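Local structure of transcription regulator AsnC/Lrp ligand binding domain-containing protein (Sulfolobus tokodaii, 2ZBC) at residues A2-L7 and T69-I74; L7-A12 and G36-V41; E15-E20 and L63-S68; S26-V31 and I40-E45. The protein probably serves as a stand-alone ligand-binding (RAM) module of the Lrp/AsnC family, holding isoleucine at subunit interfaces and perhaps modulating amino-acid-responsive transcription regulation. All blocks are in the same frame, centred on the assembly; numbering follows the deposited sequence.

Contact 1: residues A2-L7 and T69-I74. With ILE (isoleucine), chain I.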
loop_
_atom_site.group_PDB
_atom_site.type_symbol
_atom_site.label_atom_id
_atom_site.label_comp_id
_atom_site.label_asym_id
_atom_site.label_seq_id
_atom_site.Cartn_x
_atom_site.Cartn_y
_atom_site.Cartn_z
ATOM N N ALA A 2 0.367 25.993 12.591
ATOM C CA ALA A 2 -0.035 24.612 12.096
ATOM C C ALA A 2 1.246 23.873 11.661
ATOM O O ALA A 2 2.113 24.504 11.046
ATOM C CB ALA A 2 -0.922 24.755 10.940
ATOM N N SER A 3 1.361 22.576 12.001
ATOM C CA SER A 3 2.552 21.769 11.783
ATOM C C SER A 3 2.164 20.463 11.082
ATOM O O SER A 3 1.134 19.866 11.369
ATOM C CB SER A 3 3.214 21.417 13.114
ATOM O OG SER A 3 3.418 22.582 13.955
ATOM N N ALA A 4 3.035 20.025 10.192
ATOM C CA ALA A 4 2.807 18.805 9.534
ATOM C C ALA A 4 4.140 18.277 8.959
ATOM O O ALA A 4 5.094 19.030 8.763
ATOM C CB ALA A 4 1.773 18.990 8.470
ATOM N N ILE A 5 4.158 16.993 8.717
ATOM C CA ILE A 5 5.239 16.371 8.001
ATOM C C ILE A 5 4.682 15.871 6.702
ATOM O O ILE A 5 3.658 15.167 6.728
ATOM C CB ILE A 5 5.754 15.233 8.812
ATOM C CG1 ILE A 5 6.335 15.670 10.141
ATOM C CG2 ILE A 5 6.843 14.420 8.034
ATOM C CD1 ILE A 5 7.527 16.411 10.042
ATOM N N VAL A 6 5.303 16.259 5.562
ATOM C CA VAL A 6 4.809 15.905 4.256
ATOM C C VAL A 6 5.793 14.959 3.578
ATOM O O VAL A 6 6.977 15.261 3.479
ATOM C CB VAL A 6 4.610 17.146 3.373
ATOM C CG1 VAL A 6 3.995 16.777 2.068
ATOM C CG2 VAL A 6 3.691 18.181 4.090
ATOM N N LEU A 7 5.294 13.815 3.151
ATOM C CA LEU A 7 6.102 12.826 2.440
ATOM C C LEU A 7 5.882 13.055 0.921
ATOM O O LEU A 7 4.735 13.046 0.426
ATOM C CB LEU A 7 5.695 11.402 2.824
ATOM C CG LEU A 7 5.680 11.140 4.346
ATOM C CD1 LEU A 7 5.088 9.822 4.695
ATOM C CD2 LEU A 7 7.097 11.288 4.873
ATOM N N THR A 69 2.038 13.797 -2.795
ATOM C CA THR A 69 2.349 14.171 -1.397
ATOM C C THR A 69 1.382 13.460 -0.454
ATOM O O THR A 69 0.192 13.273 -0.781
ATOM C CB THR A 69 2.275 15.682 -1.188
ATOM O OG1 THR A 69 0.915 16.120 -1.379
ATOM C CG2 THR A 69 3.101 16.449 -2.168
ATOM N N LEU A 70 1.897 13.134 0.735
ATOM C CA LEU A 70 1.111 12.586 1.807
ATOM C C LEU A 70 1.405 13.456 3.044
ATOM O O LEU A 70 2.525 13.394 3.565
ATOM C CB LEU A 70 1.567 11.156 2.038
ATOM C CG LEU A 70 0.715 10.224 2.883
ATOM C CD1 LEU A 70 1.155 8.797 2.775
ATOM C CD2 LEU A 70 0.681 10.608 4.278
ATOM N N THR A 71 0.440 14.218 3.487
ATOM C CA THR A 71 0.612 15.195 4.613
ATOM C C THR A 71 0.097 14.558 5.869
ATOM O O THR A 71 -1.018 14.097 5.908
ATOM C CB THR A 71 -0.175 16.518 4.305
ATOM O OG1 THR A 71 0.361 17.124 3.121
ATOM C CG2 THR A 71 -0.050 17.607 5.478
HETATM N N MSE A 72 0.950 14.512 6.878
HETATM C CA MSE A 72 0.640 13.936 8.126
HETATM C C MSE A 72 0.505 15.145 9.083
HETATM O O MSE A 72 1.495 15.769 9.427
HETATM C CB MSE A 72 1.809 13.041 8.549
HETATM C CG MSE A 72 1.937 11.796 7.559
HETATM SE SE MSE A 72 3.303 10.598 8.285
HETATM C CE MSE A 72 4.803 11.641 7.812
ATOM N N ILE A 73 -0.712 15.464 9.442
ATOM C CA ILE A 73 -0.973 16.516 10.418
ATOM C C ILE A 73 -0.456 16.039 11.747
ATOM O O ILE A 73 -0.720 14.918 12.162
ATOM C CB ILE A 73 -2.517 16.847 10.499
ATOM C CG1 ILE A 73 -3.064 17.247 9.121
ATOM C CG2 ILE A 73 -2.731 17.945 11.542
ATOM C CD1 ILE A 73 -2.471 18.483 8.630
ATOM N N ILE A 74 0.334 16.883 12.426
ATOM C CA ILE A 74 0.893 16.611 13.717
ATOM C C ILE A 74 -0.124 16.938 14.812
ATOM O O ILE A 74 -0.825 17.963 14.746
ATOM C CB ILE A 74 2.193 17.446 13.923
ATOM C CG1 ILE A 74 3.331 16.809 13.124
ATOM C CG2 ILE A 74 2.693 17.469 15.369
ATOM C CD1 ILE A 74 4.473 17.776 12.879
HETATM N N ILE I . -3.990 14.595 0.313
HETATM C CA ILE I . -2.858 15.496 -0.068
HETATM C C ILE I . -1.751 15.549 1.006
HETATM O O ILE I . -2.008 14.945 2.087
HETATM C CB ILE I . -3.367 16.904 -0.314
HETATM C CG1 ILE I . -3.757 17.603 0.984
HETATM C CG2 ILE I . -4.620 16.835 -1.137
HETATM C CD1 ILE I . -4.312 18.963 0.732
HETATM O OXT ILE I . -0.661 16.172 0.749
#

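Contact 2: residues L7-A12 and G36-V41. With ILE (isoleucine), chain J.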
loop_
_atom_site.group_PDB
_atom_site.type_symbol
_atom_site.label_atom_id
_atom_site.label_comp_id
_atom_site.label_asym_id
_atom_site.label_seq_id
_atom_site.Cartn_x
_atom_site.Cartn_y
_atom_site.Cartn_z
ATOM N N LEU A 7 5.294 13.815 3.151
ATOM C CA LEU A 7 6.102 12.826 2.440
ATOM C C LEU A 7 5.882 13.055 0.921
ATOM O O LEU A 7 4.735 13.046 0.426
ATOM C CB LEU A 7 5.695 11.402 2.824
ATOM C CG LEU A 7 5.680 11.140 4.346
ATOM C CD1 LEU A 7 5.088 9.822 4.695
ATOM C CD2 LEU A 7 7.097 11.288 4.873
ATOM N N ILE A 8 6.951 13.303 0.189
ATOM C CA ILE A 8 6.806 13.694 -1.217
ATOM C C ILE A 8 7.369 12.581 -2.077
ATOM O O ILE A 8 8.439 12.068 -1.765
ATOM C CB ILE A 8 7.566 14.978 -1.442
ATOM C CG1 ILE A 8 6.957 16.127 -0.609
ATOM C CG2 ILE A 8 7.474 15.401 -2.873
ATOM C CD1 ILE A 8 7.799 17.367 -0.683
ATOM N N ASN A 9 6.691 12.249 -3.176
ATOM C CA ASN A 9 7.263 11.415 -4.226
ATOM C C ASN A 9 7.416 12.308 -5.391
ATOM O O ASN A 9 6.476 13.062 -5.742
ATOM C CB ASN A 9 6.403 10.192 -4.627
ATOM C CG ASN A 9 6.585 9.016 -3.643
ATOM O OD1 ASN A 9 7.383 8.033 -3.865
ATOM N ND2 ASN A 9 5.830 9.091 -2.572
ATOM N N THR A 10 8.561 12.183 -6.062
ATOM C CA THR A 10 8.830 12.998 -7.264
ATOM C C THR A 10 8.757 12.117 -8.522
ATOM O O THR A 10 8.714 10.907 -8.410
ATOM C CB THR A 10 10.230 13.623 -7.222
ATOM O OG1 THR A 10 11.254 12.619 -7.211
ATOM C CG2 THR A 10 10.437 14.393 -5.938
ATOM N N ASP A 11 8.718 12.757 -9.705
ATOM C CA ASP A 11 8.993 12.060 -10.962
ATOM C C ASP A 11 10.350 11.384 -10.801
ATOM O O ASP A 11 11.241 11.851 -10.021
ATOM C CB ASP A 11 9.058 13.015 -12.135
ATOM C CG ASP A 11 7.715 13.572 -12.481
ATOM O OD1 ASP A 11 6.670 13.025 -12.039
ATOM O OD2 ASP A 11 7.657 14.562 -13.217
ATOM N N ALA A 12 10.521 10.250 -11.478
ATOM C CA ALA A 12 11.767 9.502 -11.277
ATOM C C ALA A 12 12.923 10.464 -11.716
ATOM O O ALA A 12 12.876 11.092 -12.794
ATOM C CB ALA A 12 11.730 8.144 -12.033
ATOM N N GLY A 36 13.701 4.847 0.173
ATOM C CA GLY A 36 12.581 3.951 0.370
ATOM C C GLY A 36 11.390 4.452 -0.398
ATOM O O GLY A 36 11.477 5.099 -1.450
ATOM N N VAL A 37 10.223 4.068 0.109
ATOM C CA VAL A 37 9.011 4.277 -0.671
ATOM C C VAL A 37 8.611 5.754 -0.959
ATOM O O VAL A 37 7.884 6.037 -1.893
ATOM C CB VAL A 37 7.894 3.397 -0.132
ATOM C CG1 VAL A 37 7.303 3.912 1.086
ATOM C CG2 VAL A 37 6.844 3.146 -1.246
ATOM N N TYR A 38 9.118 6.674 -0.166
ATOM C CA TYR A 38 9.011 8.107 -0.400
ATOM C C TYR A 38 10.412 8.680 -0.689
ATOM O O TYR A 38 11.446 8.030 -0.419
ATOM C CB TYR A 38 8.388 8.814 0.876
ATOM C CG TYR A 38 7.163 8.128 1.356
ATOM C CD1 TYR A 38 5.953 8.309 0.723
ATOM C CD2 TYR A 38 7.214 7.270 2.450
ATOM C CE1 TYR A 38 4.867 7.664 1.161
ATOM C CE2 TYR A 38 6.120 6.622 2.889
ATOM C CZ TYR A 38 4.947 6.807 2.232
ATOM O OH TYR A 38 3.879 6.061 2.680
ATOM N N ASP A 39 10.430 9.857 -1.301
ATOM C CA ASP A 39 11.612 10.438 -1.833
ATOM C C ASP A 39 12.096 11.626 -1.056
ATOM O O ASP A 39 13.330 11.796 -0.937
ATOM C CB ASP A 39 11.356 10.924 -3.199
ATOM C CG ASP A 39 10.960 9.767 -4.146
ATOM O OD1 ASP A 39 11.405 8.635 -3.879
ATOM O OD2 ASP A 39 10.178 9.956 -5.096
ATOM N N ILE A 40 11.165 12.435 -0.545
ATOM C CA ILE A 40 11.542 13.573 0.301
ATOM C C ILE A 40 10.592 13.723 1.485
ATOM O O ILE A 40 9.380 13.460 1.371
ATOM C CB ILE A 40 11.426 14.865 -0.518
ATOM C CG1 ILE A 40 12.350 14.868 -1.742
ATOM C CG2 ILE A 40 11.621 16.102 0.315
ATOM C CD1 ILE A 40 12.218 16.071 -2.631
ATOM N N VAL A 41 11.153 14.157 2.622
ATOM C CA VAL A 41 10.387 14.347 3.872
ATOM C C VAL A 41 10.580 15.807 4.174
ATOM O O VAL A 41 11.686 16.266 4.210
ATOM C CB VAL A 41 10.895 13.492 5.043
ATOM C CG1 VAL A 41 10.164 13.911 6.328
ATOM C CG2 VAL A 41 10.822 12.056 4.779
HETATM N N ILE J . 13.248 7.094 -2.539
HETATM C CA ILE J . 13.999 6.719 -3.784
HETATM C C ILE J . 14.511 5.340 -3.739
HETATM O O ILE J . 14.478 4.760 -2.632
HETATM C CB ILE J . 15.110 7.726 -4.121
HETATM C CG1 ILE J . 16.347 7.607 -3.206
HETATM C CG2 ILE J . 14.568 9.092 -4.167
HETATM C CD1 ILE J . 17.532 8.483 -3.659
HETATM O OXT ILE J . 14.850 4.883 -4.839
#

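Contact 3: residues E15-E20 and L63-S68. With ILE (isoleucine), chain J.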
loop_
_atom_site.group_PDB
_atom_site.type_symbol
_atom_site.label_atom_id
_atom_site.label_comp_id
_atom_site.label_asym_id
_atom_site.label_seq_id
_atom_site.Cartn_x
_atom_site.Cartn_y
_atom_site.Cartn_z
ATOM N N GLU A 15 14.155 14.276 -7.713
ATOM C CA GLU A 15 14.292 14.522 -6.272
ATOM C C GLU A 15 15.273 15.648 -5.853
ATOM O O GLU A 15 14.956 16.397 -4.942
ATOM C CB GLU A 15 14.513 13.253 -5.453
ATOM C CG GLU A 15 15.731 12.423 -5.790
ATOM C CD GLU A 15 15.453 11.433 -6.901
ATOM O OE1 GLU A 15 16.192 10.500 -7.009
ATOM O OE2 GLU A 15 14.515 11.599 -7.633
ATOM N N ASP A 16 16.445 15.754 -6.483
ATOM C CA ASP A 16 17.409 16.804 -6.099
ATOM C C ASP A 16 16.906 18.199 -6.443
ATOM O O ASP A 16 17.134 19.178 -5.676
ATOM C CB ASP A 16 18.786 16.558 -6.738
ATOM C CG ASP A 16 19.431 15.262 -6.272
ATOM O OD1 ASP A 16 18.928 14.580 -5.348
ATOM O OD2 ASP A 16 20.480 14.847 -6.799
ATOM N N GLU A 17 16.209 18.296 -7.567
ATOM C CA GLU A 17 15.732 19.583 -8.088
ATOM C C GLU A 17 14.605 20.030 -7.171
ATOM O O GLU A 17 14.534 21.194 -6.768
ATOM C CB GLU A 17 15.235 19.491 -9.516
ATOM C CG GLU A 17 16.349 19.378 -10.556
ATOM C CD GLU A 17 15.771 19.153 -11.937
ATOM O OE1 GLU A 17 15.016 20.018 -12.441
ATOM O OE2 GLU A 17 16.089 18.121 -12.501
ATOM N N VAL A 18 13.758 19.070 -6.784
ATOM C CA VAL A 18 12.699 19.406 -5.855
ATOM C C VAL A 18 13.246 19.820 -4.489
ATOM O O VAL A 18 12.770 20.776 -3.866
ATOM C CB VAL A 18 11.637 18.256 -5.747
ATOM C CG1 VAL A 18 10.562 18.599 -4.623
ATOM C CG2 VAL A 18 10.946 18.008 -7.067
ATOM N N PHE A 19 14.205 19.089 -3.971
ATOM C CA PHE A 19 14.847 19.408 -2.677
ATOM C C PHE A 19 15.405 20.849 -2.710
ATOM O O PHE A 19 15.144 21.651 -1.801
ATOM C CB PHE A 19 15.986 18.377 -2.395
ATOM C CG PHE A 19 16.904 18.765 -1.265
ATOM C CD1 PHE A 19 16.715 18.264 0.025
ATOM C CD2 PHE A 19 17.961 19.631 -1.474
ATOM C CE1 PHE A 19 17.552 18.643 1.050
ATOM C CE2 PHE A 19 18.815 20.010 -0.459
ATOM C CZ PHE A 19 18.629 19.491 0.804
ATOM N N GLU A 20 16.085 21.188 -3.798
ATOM C CA GLU A 20 16.605 22.544 -4.005
ATOM C C GLU A 20 15.504 23.640 -3.928
ATOM O O GLU A 20 15.728 24.649 -3.318
ATOM C CB GLU A 20 17.347 22.627 -5.341
ATOM C CG GLU A 20 17.850 24.008 -5.829
ATOM C CD GLU A 20 18.733 23.902 -7.123
ATOM O OE1 GLU A 20 18.329 23.252 -8.200
ATOM O OE2 GLU A 20 19.873 24.464 -7.040
ATOM N N LEU A 63 4.882 22.222 -7.663
ATOM C CA LEU A 63 6.282 22.335 -8.046
ATOM C C LEU A 63 6.583 21.352 -9.166
ATOM O O LEU A 63 6.123 20.195 -9.115
ATOM C CB LEU A 63 7.202 21.997 -6.882
ATOM C CG LEU A 63 7.208 22.943 -5.650
ATOM C CD1 LEU A 63 8.149 22.397 -4.652
ATOM C CD2 LEU A 63 7.503 24.429 -6.002
ATOM N N PRO A 64 7.371 21.768 -10.149
ATOM C CA PRO A 64 7.881 20.817 -11.167
ATOM C C PRO A 64 8.473 19.600 -10.547
ATOM O O PRO A 64 9.288 19.649 -9.632
ATOM C CB PRO A 64 8.973 21.610 -11.877
ATOM C CG PRO A 64 8.491 23.089 -11.733
ATOM C CD PRO A 64 7.949 23.102 -10.312
ATOM N N LYS A 65 7.955 18.488 -11.023
ATOM C CA LYS A 65 8.452 17.141 -10.769
ATOM C C LYS A 65 7.930 16.618 -9.470
ATOM O O LYS A 65 8.282 15.510 -9.108
ATOM C CB LYS A 65 9.989 17.067 -10.882
ATOM C CG LYS A 65 10.486 17.640 -12.257
ATOM C CD LYS A 65 11.889 17.131 -12.674
ATOM C CE LYS A 65 12.261 17.560 -14.091
ATOM N NZ LYS A 65 13.752 17.488 -14.287
ATOM N N VAL A 66 7.040 17.335 -8.766
ATOM C CA VAL A 66 6.348 16.664 -7.673
ATOM C C VAL A 66 5.220 15.793 -8.262
ATOM O O VAL A 66 4.335 16.237 -8.975
ATOM C CB VAL A 66 5.850 17.706 -6.579
ATOM C CG1 VAL A 66 4.900 17.125 -5.683
ATOM C CG2 VAL A 66 7.001 18.244 -5.875
ATOM N N ARG A 67 5.205 14.551 -7.861
ATOM C CA ARG A 67 4.186 13.638 -8.294
ATOM C C ARG A 67 3.026 13.454 -7.291
ATOM O O ARG A 67 1.788 13.509 -7.635
ATOM C CB ARG A 67 4.840 12.283 -8.529
ATOM C CG ARG A 67 3.874 11.211 -8.920
ATOM C CD ARG A 67 4.565 9.823 -9.000
ATOM N NE ARG A 67 5.412 9.769 -10.182
ATOM C CZ ARG A 67 6.288 8.781 -10.455
ATOM N NH1 ARG A 67 6.479 7.790 -9.567
ATOM N NH2 ARG A 67 6.997 8.847 -11.587
ATOM N N SER A 68 3.417 13.164 -6.074
ATOM C CA SER A 68 2.444 12.985 -5.001
ATOM C C SER A 68 2.977 13.513 -3.686
ATOM O O SER A 68 4.202 13.693 -3.483
ATOM C CB SER A 68 2.075 11.505 -4.952
ATOM O OG SER A 68 3.094 10.720 -4.480
HETATM N N ILE J . 13.248 7.094 -2.539
HETATM C CA ILE J . 13.999 6.719 -3.784
HETATM C C ILE J . 14.511 5.340 -3.739
HETATM O O ILE J . 14.478 4.760 -2.632
HETATM C CB ILE J . 15.110 7.726 -4.121
HETATM C CG1 ILE J . 16.347 7.607 -3.206
HETATM C CG2 ILE J . 14.568 9.092 -4.167
HETATM C CD1 ILE J . 17.532 8.483 -3.659
HETATM O OXT ILE J . 14.850 4.883 -4.839
#

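Contact 4: residues S26-V31 and I40-E45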
loop_
_atom_site.group_PDB
_atom_site.type_symbol
_atom_site.label_atom_id
_atom_site.label_comp_id
_atom_site.label_asym_id
_atom_site.label_seq_id
_atom_site.Cartn_x
_atom_site.Cartn_y
_atom_site.Cartn_z
ATOM N N SER A 26 10.210 29.471 3.426
ATOM C CA SER A 26 10.193 29.717 4.884
ATOM C C SER A 26 9.330 28.717 5.670
ATOM O O SER A 26 9.567 28.439 6.825
ATOM C CB SER A 26 9.675 31.159 5.148
ATOM O OG SER A 26 10.614 32.107 4.605
ATOM N N GLU A 27 8.272 28.225 5.053
ATOM C CA GLU A 27 7.384 27.259 5.699
ATOM C C GLU A 27 8.037 25.890 5.886
ATOM O O GLU A 27 7.543 25.060 6.698
ATOM C CB GLU A 27 6.122 27.084 4.875
ATOM C CG GLU A 27 5.306 28.364 4.691
ATOM C CD GLU A 27 5.642 29.192 3.453
ATOM O OE1 GLU A 27 6.729 28.955 2.847
ATOM O OE2 GLU A 27 4.801 30.060 3.094
ATOM N N VAL A 28 9.107 25.616 5.104
ATOM C CA VAL A 28 9.817 24.368 5.178
ATOM C C VAL A 28 10.924 24.536 6.206
ATOM O O VAL A 28 11.904 25.204 5.914
ATOM C CB VAL A 28 10.433 24.007 3.801
ATOM C CG1 VAL A 28 11.395 22.901 3.957
ATOM C CG2 VAL A 28 9.367 23.639 2.857
ATOM N N THR A 29 10.755 23.977 7.409
ATOM C CA THR A 29 11.743 24.064 8.456
ATOM C C THR A 29 12.768 22.958 8.414
ATOM O O THR A 29 13.887 23.135 8.973
ATOM C CB THR A 29 11.117 24.103 9.828
ATOM O OG1 THR A 29 10.456 22.853 10.092
ATOM C CG2 THR A 29 10.001 25.184 9.854
ATOM N N GLU A 30 12.422 21.832 7.743
ATOM C CA GLU A 30 13.445 20.845 7.392
ATOM C C GLU A 30 13.058 20.152 6.096
ATOM O O GLU A 30 11.873 20.011 5.758
ATOM C CB GLU A 30 13.627 19.655 8.374
ATOM C CG GLU A 30 13.312 19.898 9.784
ATOM C CD GLU A 30 13.307 18.627 10.619
ATOM O OE1 GLU A 30 13.848 17.500 10.251
ATOM O OE2 GLU A 30 12.797 18.860 11.714
ATOM N N VAL A 31 14.076 19.593 5.471
ATOM C CA VAL A 31 13.844 18.862 4.200
ATOM C C VAL A 31 14.980 17.864 4.034
ATOM O O VAL A 31 16.154 18.148 4.279
ATOM C CB VAL A 31 13.668 19.846 3.027
ATOM C CG1 VAL A 31 14.824 20.827 2.910
ATOM C CG2 VAL A 31 13.458 19.165 1.698
ATOM N N ILE A 40 11.165 12.435 -0.545
ATOM C CA ILE A 40 11.542 13.573 0.301
ATOM C C ILE A 40 10.592 13.723 1.485
ATOM O O ILE A 40 9.380 13.460 1.371
ATOM C CB ILE A 40 11.426 14.865 -0.518
ATOM C CG1 ILE A 40 12.350 14.868 -1.742
ATOM C CG2 ILE A 40 11.621 16.102 0.315
ATOM C CD1 ILE A 40 12.218 16.071 -2.631
ATOM N N VAL A 41 11.153 14.157 2.622
ATOM C CA VAL A 41 10.387 14.347 3.872
ATOM C C VAL A 41 10.580 15.807 4.174
ATOM O O VAL A 41 11.686 16.266 4.210
ATOM C CB VAL A 41 10.895 13.492 5.043
ATOM C CG1 VAL A 41 10.164 13.911 6.328
ATOM C CG2 VAL A 41 10.822 12.056 4.779
ATOM N N VAL A 42 9.508 16.558 4.323
ATOM C CA VAL A 42 9.621 17.939 4.767
ATOM C C VAL A 42 8.845 18.138 6.053
ATOM O O VAL A 42 7.803 17.499 6.263
ATOM C CB VAL A 42 9.095 18.970 3.730
ATOM C CG1 VAL A 42 10.032 19.095 2.530
ATOM C CG2 VAL A 42 7.772 18.691 3.295
ATOM N N LYS A 43 9.363 18.964 6.934
ATOM C CA LYS A 43 8.536 19.515 8.026
ATOM C C LYS A 43 8.031 20.877 7.611
ATOM O O LYS A 43 8.790 21.729 7.158
ATOM C CB LYS A 43 9.337 19.576 9.312
ATOM C CG LYS A 43 8.435 19.799 10.559
ATOM C CD LYS A 43 9.208 19.288 11.786
ATOM C CE LYS A 43 9.143 20.215 12.930
ATOM N NZ LYS A 43 7.806 20.513 13.323
ATOM N N VAL A 44 6.738 21.105 7.731
ATOM C CA VAL A 44 6.152 22.351 7.322
ATOM C C VAL A 44 5.593 22.987 8.563
ATOM O O VAL A 44 4.956 22.333 9.313
ATOM C CB VAL A 44 5.012 22.140 6.345
ATOM C CG1 VAL A 44 4.286 23.437 6.087
ATOM C CG2 VAL A 44 5.529 21.524 5.083
ATOM N N GLU A 45 5.933 24.233 8.804
ATOM C CA GLU A 45 5.303 25.032 9.865
ATOM C C GLU A 45 4.658 26.236 9.206
ATOM O O GLU A 45 5.327 26.993 8.476
ATOM C CB GLU A 45 6.389 25.466 10.874
ATOM C CG GLU A 45 5.924 26.372 12.043
ATOM C CD GLU A 45 4.995 25.703 13.059
ATOM O OE1 GLU A 45 5.121 24.442 13.267
ATOM O OE2 GLU A 45 4.117 26.461 13.620
#

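Contact 1: residues A2-L7 and T69-I74
Strands 3-7 and 69-74 run antiparallel, their axes 161° apart, with A4 and V6 opposite I73 and T71 in non-hydrogen-bonded pairs and I5 and L7 opposite M72 and L70 in hydrogen-bonded ones. The bond from L7 N to L70 O (2.8 Å) is nearly straight, although the donor stands above the carbonyl plane. M72, a selenomethionine, carries the apolar face. Its CB lies 3.4 Å from I5 O, the same oxygen that accepts from M72 N. CG sits anti to the carbonyl carbon (chi1 -66°) and stays beside that oxygen, SE passes L7 CD1 at 4.1 Å, and the bend at chi3 (-75°) turns CE back between I5 and L7. There CE meets I5 CG2 at 3.5 Å, tighter than usual van der Waals contact, and L7 CG at 3.6 Å. An alanine at L7 would remove CG and both methyls, and would probably leave CE of M72 packed against I5 alone in this pair of strands. On the other face, beside V6, isoleucine is held by its carboxylate. OXT accepts from T69 OG1 at 2.6 Å and from T71 OG1 at 2.8 Å, while T71 N donates to O at 2.9 Å. R61 bonds T69 OG1 in turn, and D39 of a neighbouring subunit takes the amino end. Three donors from one strand, two hydroxyls and a backbone N-H, are consistent with recognition of an ionised carboxylate, as a free amino acid would present.

Contact 2: residues L7-A12 and G36-V41
Isoleucine is bound first through its amino group, which donates to D39 OD1 at 2.8 Å and to G36 O at 2.9 Å; V34 O is a further acceptor. G36 N returns a bond to the ligand O, also at 2.9 Å, so G36 reads both ends of the amino-acid head. One shell out, D39 is fixed by its other oxygen: OD2 receives T10 N at 2.9 Å through its anti lone pair, and R61 of a neighbouring subunit makes a salt bridge to it. Behind D39 lies a classic beta bulge, in which D39 and I40 both face I8. I8 O accepts D39 N and I40 N in its carbonyl plane, each at 3.0 Å, and I8 N closes the pair on I40 O at 2.7 Å. Farther out, the Y38 ring is packed on both faces. L7 CD1 stands 3.9 Å from the ring centroid and 12° off the normal, a CH-pi contact, while V37 CG1 covers the opposite face toward the rim; the OH bonds to Y38 of another subunit. With an ammonium, a guanidinium and a backbone N-H distributed over its two oxygens, the D39 carboxylate is likely to remain ionised and to match the positive end of a free amino acid.

Contact 3: residues E15-E20 and L63-S68
L63 to V66 form a type II beta turn, closed by V66 N to L63 O at 3.0 Å with K65 at a positive phi (83°), and this turn brings the K65 CA to 6.9 Å from the V18 CA of helix 15-20. V18 fills the angle between them with both its methyls. CG2, anti to the carbonyl carbon, touches P64 O at 3.5 Å and continues onto K65 CB. CG1, anti to the backbone N, meets V66 CG2 at 3.8 Å, the two valines crossing at about a right angle, and L63 CD1 lies at the margin of the same patch. One helix position earlier, E17 makes a salt bridge with K65, both chains extended beyond CG. K65 NZ approaches E17 OE2 at 3.0 Å from 29° above the carboxylate plane, and the second bond, to OE1 at 3.4 Å, is weak. On another side of the helix, the crowded first torsion of E15 and a bend at chi2 bring OE1 to 3.6 Å from CG2 of the bound isoleucine; R61 and T57 of a neighbouring subunit bind that oxygen. The helix lies across the sheet: V18 also packs on T10 of strand 3-10 and I40 of strand 40-45, F19 reaches V31 and V33 of strand 28-34, and the turn leading into strand 66-75 closes against V18.

Contact 4: residues S26-V31 and I40-E45
I40 enters with its CG2 3.8 Å from V31 CG2, the two side chains lying alongside each other and pointing the same way. V41 turns to the other face, where it packs on I5 and on M72 of a second subunit. V42 places CG1, anti to its carbonyl carbon, 3.5 Å from V31 CG2. K43 N donates to E30 O at 3.0 Å, from above the carbonyl plane, and K43 O accepts T29 N, also at 3.0 Å. The register moves by one here, V28 pairing with V44 but E30 with K43, so T29 is the extra residue of a beta bulge in the 28-34/40-45 hairpin of this ferredoxin-like (alpha+beta) fold. The K43 chain leaves with CG anti to the backbone N (chi1 -165°), its CB 3.5 Å from T29 OG1 and its CD 3.6 Å from E30 OE2, then bends at chi3 and chi4. Its NZ remains 5.5 Å from E30 OE2, whose partner oxygen OE1 bonds to H32. An alanine at K43 would strip away these methylenes and the nearby positive charge, and would probably leave the like charges of E30 and E30 of the second subunit less well offset. V44 packs on L52 and F55 of helix 49-60. E45 N bonds E27 O at 2.8 Å, while its OE1 holds S3 OG.

In the fold
The four contacts follow one antiparallel sheet whose order is 28-34, 40-45, 3-10, 66-75. Contacts 4, 2 and 1 join successive neighbours across it; contact 2 shares L7 with contact 1, and I40 and V41 with contact 4. Contact 3 adds helix 15-22, its centre about 9 Å from that of contact 2 and about 16 Å from that of contact 1, on the opposite side of the chain's centre. Contacts 2, 3 and 4 are all nested in the loop closed by contact 1. Contacts 1 and 2 belong to different isoleucine sites, each completed by a neighbouring subunit, so one sheet supplies complementary halves of two interface pockets.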